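Local coordinates for protein CurF (Lyngbya majuscula, PDB 5DP2) that probably catalyses NADPH-dependent closure of the cyclopropane ring in curacin A biosynthesis, as an unusual enoyl reductase domain of a polyketide synthase, at residues Ile139-Ser142 / Phe143-Tyr147. Numbering follows the deposited sequence.
Sequences IFMS and FFTAY. With NAP (NADP nicotinamide-adenine-dinucleotide phosphate), chain B.
Phe140 and Phe144, one helical turn apart near the start of helix 140-153, press their rings together. Phe140 CD1 sits over the centre of the Phe144 ring, and Phe140 CE1 comes within 3.5 Å of Phe144 CE2. The planes meet at 37°, so the pair is neither a parallel stack nor a T. With CG anti to the backbone N (chi1 -178°), the Phe140 side chain lies beside its own carbonyl carbon, which lets the ring come alongside that of Phe144. This is the tight part of the contact. Phe285 and Leu299 pack around it. Replacing Phe144 by an alanine removes the face under Phe140 CD1, which would probably open a gap beside Leu299 and leave Phe140 less restrained.

The Ile139 and Phe143 side chains meet more loosely, CG2 to CD2 at 4.4 Å. Both also touch Phe303, which the Phe143 ring meets edge-to-face. Ile139 O bonds Phe143 N at 3.0 Å and lies in plane at the Phe143 ring edge. All the touching residues are buried, so the looser side is still not a solvent face.

Thr145 faces the cofactor. Met141 O takes two bonds, from Thr145 N and, at 2.7 Å, from Thr145 OG1, arriving from opposite faces of the carbonyl plane. The hydroxyl bond helps hold the side chain, with OG1 anti to the carbonyl carbon. Thr145 OG1 lies 3.4 Å from NADP C4N, the carbon that carries the hydride in NADPH. The hydroxyl thus gives its proton to the helix and meets the nicotinamide by van der Waals contact, consistent with a role in placing the ring.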
loop_
_atom_site.group_PDB
_atom_site.type_symbol
_atom_site.label_atom_id
_atom_site.label_comp_id
_atom_site.label_asym_id
_atom_site.label_seq_id
_atom_site.Cartn_x
_atom_site.Cartn_y
_atom_site.Cartn_z
ATOM N N ILE A 139 4.889 -4.190 -5.401
ATOM C CA ILE A 139 5.824 -3.166 -4.921
ATOM C C ILE A 139 5.207 -1.823 -4.535
ATOM O O ILE A 139 5.457 -1.324 -3.443
ATOM C CB ILE A 139 6.955 -2.931 -5.973
ATOM C CG1 ILE A 139 7.801 -4.190 -6.130
ATOM C CG2 ILE A 139 7.793 -1.719 -5.584
ATOM C CD1 ILE A 139 8.828 -4.113 -7.235
ATOM N N PHE A 140 4.472 -1.182 -5.463
ATOM C CA PHE A 140 4.292 0.273 -5.393
ATOM C C PHE A 140 3.662 0.787 -4.096
ATOM O O PHE A 140 4.299 1.528 -3.341
ATOM C CB PHE A 140 3.492 0.764 -6.624
ATOM C CG PHE A 140 3.305 2.249 -6.672
ATOM C CD1 PHE A 140 4.305 3.085 -7.179
ATOM C CD2 PHE A 140 2.147 2.842 -6.186
ATOM C CE1 PHE A 140 4.137 4.457 -7.187
ATOM C CE2 PHE A 140 1.973 4.218 -6.201
ATOM C CZ PHE A 140 2.983 5.024 -6.692
ATOM N N MET A 141 2.395 0.472 -3.834
ATOM C CA MET A 141 1.767 1.153 -2.729
ATOM C C MET A 141 2.407 0.752 -1.393
ATOM O O MET A 141 2.647 1.604 -0.525
ATOM C CB MET A 141 0.263 0.923 -2.742
ATOM C CG MET A 141 -0.491 1.761 -1.752
ATOM S SD MET A 141 -0.381 3.542 -1.923
ATOM C CE MET A 141 -1.545 3.811 -3.253
ATOM N N SER A 142 2.676 -0.529 -1.203
ATOM C CA SER A 142 3.177 -0.985 0.099
ATOM C C SER A 142 4.585 -0.435 0.395
ATOM O O SER A 142 4.838 0.070 1.490
ATOM C CB SER A 142 3.133 -2.498 0.193
ATOM O OG SER A 142 1.816 -3.001 0.057
ATOM N N PHE A 143 5.507 -0.573 -0.563
ATOM C CA PHE A 143 6.855 -0.059 -0.337
ATOM C C PHE A 143 6.929 1.445 -0.355
ATOM O O PHE A 143 7.744 2.016 0.385
ATOM C CB PHE A 143 7.886 -0.662 -1.304
ATOM C CG PHE A 143 8.304 -2.070 -0.954
ATOM C CD1 PHE A 143 9.364 -2.284 -0.083
ATOM C CD2 PHE A 143 7.633 -3.158 -1.471
ATOM C CE1 PHE A 143 9.778 -3.573 0.226
ATOM C CE2 PHE A 143 8.063 -4.454 -1.181
ATOM C CZ PHE A 143 9.139 -4.653 -0.332
ATOM N N PHE A 144 6.173 2.135 -1.222
ATOM C CA PHE A 144 6.274 3.588 -1.234
ATOM C C PHE A 144 5.758 4.152 0.094
ATOM O O PHE A 144 6.337 5.092 0.649
ATOM C CB PHE A 144 5.580 4.217 -2.450
ATOM C CG PHE A 144 6.356 4.107 -3.747
ATOM C CD1 PHE A 144 6.886 2.909 -4.217
ATOM C CD2 PHE A 144 6.533 5.242 -4.547
ATOM C CE1 PHE A 144 7.567 2.833 -5.417
ATOM C CE2 PHE A 144 7.217 5.170 -5.753
ATOM C CZ PHE A 144 7.726 3.972 -6.188
ATOM N N THR A 145 4.662 3.568 0.626
ATOM C CA THR A 145 4.121 3.996 1.918
ATOM C C THR A 145 5.128 3.756 3.032
ATOM O O THR A 145 5.408 4.638 3.849
ATOM C CB THR A 145 2.817 3.224 2.195
ATOM O OG1 THR A 145 1.841 3.538 1.193
ATOM C CG2 THR A 145 2.212 3.589 3.538
ATOM N N ALA A 146 5.660 2.531 3.086
ATOM C CA ALA A 146 6.583 2.183 4.162
ATOM C C ALA A 146 7.881 2.991 4.076
ATOM O O ALA A 146 8.437 3.390 5.098
ATOM C CB ALA A 146 6.846 0.700 4.171
ATOM N N TYR A 147 8.386 3.228 2.864
ATOM C CA TYR A 147 9.621 3.997 2.713
ATOM C C TYR A 147 9.409 5.448 3.104
ATOM O O TYR A 147 10.220 6.044 3.827
ATOM C CB TYR A 147 10.121 3.897 1.261
ATOM C CG TYR A 147 11.485 4.525 1.061
ATOM C CD1 TYR A 147 12.642 3.817 1.328
ATOM C CD2 TYR A 147 11.620 5.817 0.591
ATOM C CE1 TYR A 147 13.891 4.366 1.125
ATOM C CE2 TYR A 147 12.879 6.389 0.406
ATOM C CZ TYR A 147 14.010 5.650 0.681
ATOM O OH TYR A 147 15.279 6.182 0.496
HETATM P PA NAP B . -3.109 -5.277 4.770
HETATM O O1A NAP B . -2.603 -6.328 3.843
HETATM O O2A NAP B . -2.213 -4.752 5.832
HETATM O O5B NAP B . -4.471 -5.829 5.398
HETATM C C5B NAP B . -5.045 -5.230 6.568
HETATM C C4B NAP B . -4.316 -5.604 7.840
HETATM O O4B NAP B . -5.063 -5.125 8.934
HETATM C C3B NAP B . -4.117 -7.080 8.025
HETATM O O3B NAP B . -2.712 -7.345 8.005
HETATM C C2B NAP B . -4.741 -7.408 9.395
HETATM O O2B NAP B . -3.988 -8.176 10.291
HETATM C C1B NAP B . -4.892 -6.042 10.034
HETATM N N9A NAP B . -6.081 -5.889 10.862
HETATM C C8A NAP B . -7.346 -5.543 10.439
HETATM N N7A NAP B . -8.200 -5.488 11.488
HETATM C C5A NAP B . -7.478 -5.786 12.577
HETATM C C6A NAP B . -7.761 -5.894 13.972
HETATM N N6A NAP B . -9.010 -5.665 14.424
HETATM N N1A NAP B . -6.772 -6.214 14.795
HETATM C C2A NAP B . -5.544 -6.433 14.311
HETATM N N3A NAP B . -5.158 -6.360 13.034
HETATM C C4A NAP B . -6.124 -6.057 12.181
HETATM O O3 NAP B . -3.659 -4.026 3.919
HETATM P PN NAP B . -2.849 -2.849 3.196
HETATM O O1N NAP B . -3.536 -2.569 1.916
HETATM O O2N NAP B . -1.379 -3.151 3.179
HETATM O O5D NAP B . -3.149 -1.647 4.154
HETATM C C5D NAP B . -2.607 -1.671 5.494
HETATM C C4D NAP B . -3.334 -0.618 6.368
HETATM O O4D NAP B . -2.769 0.636 6.087
HETATM C C3D NAP B . -4.832 -0.466 6.077
HETATM O O3D NAP B . -5.471 -0.020 7.280
HETATM C C2D NAP B . -4.863 0.584 4.995
HETATM O O2D NAP B . -6.121 1.264 4.989
HETATM C C1D NAP B . -3.714 1.471 5.396
HETATM N N1N NAP B . -2.902 2.153 4.365
HETATM C C2N NAP B . -2.729 3.493 4.432
HETATM C C3N NAP B . -1.964 4.192 3.503
HETATM C C7N NAP B . -1.803 5.668 3.626
HETATM O O7N NAP B . -1.299 6.213 2.668
HETATM N N7N NAP B . -2.208 6.286 4.768
HETATM C C4N NAP B . -1.351 3.485 2.463
HETATM C C5N NAP B . -1.541 2.110 2.416
HETATM C C6N NAP B . -2.318 1.452 3.377
HETATM P P2B NAP B . -3.774 -9.756 10.168
HETATM O O1X NAP B . -2.903 -9.980 8.938
HETATM O O2X NAP B . -3.080 -10.091 11.458
HETATM O O3X NAP B . -5.142 -10.376 10.018
#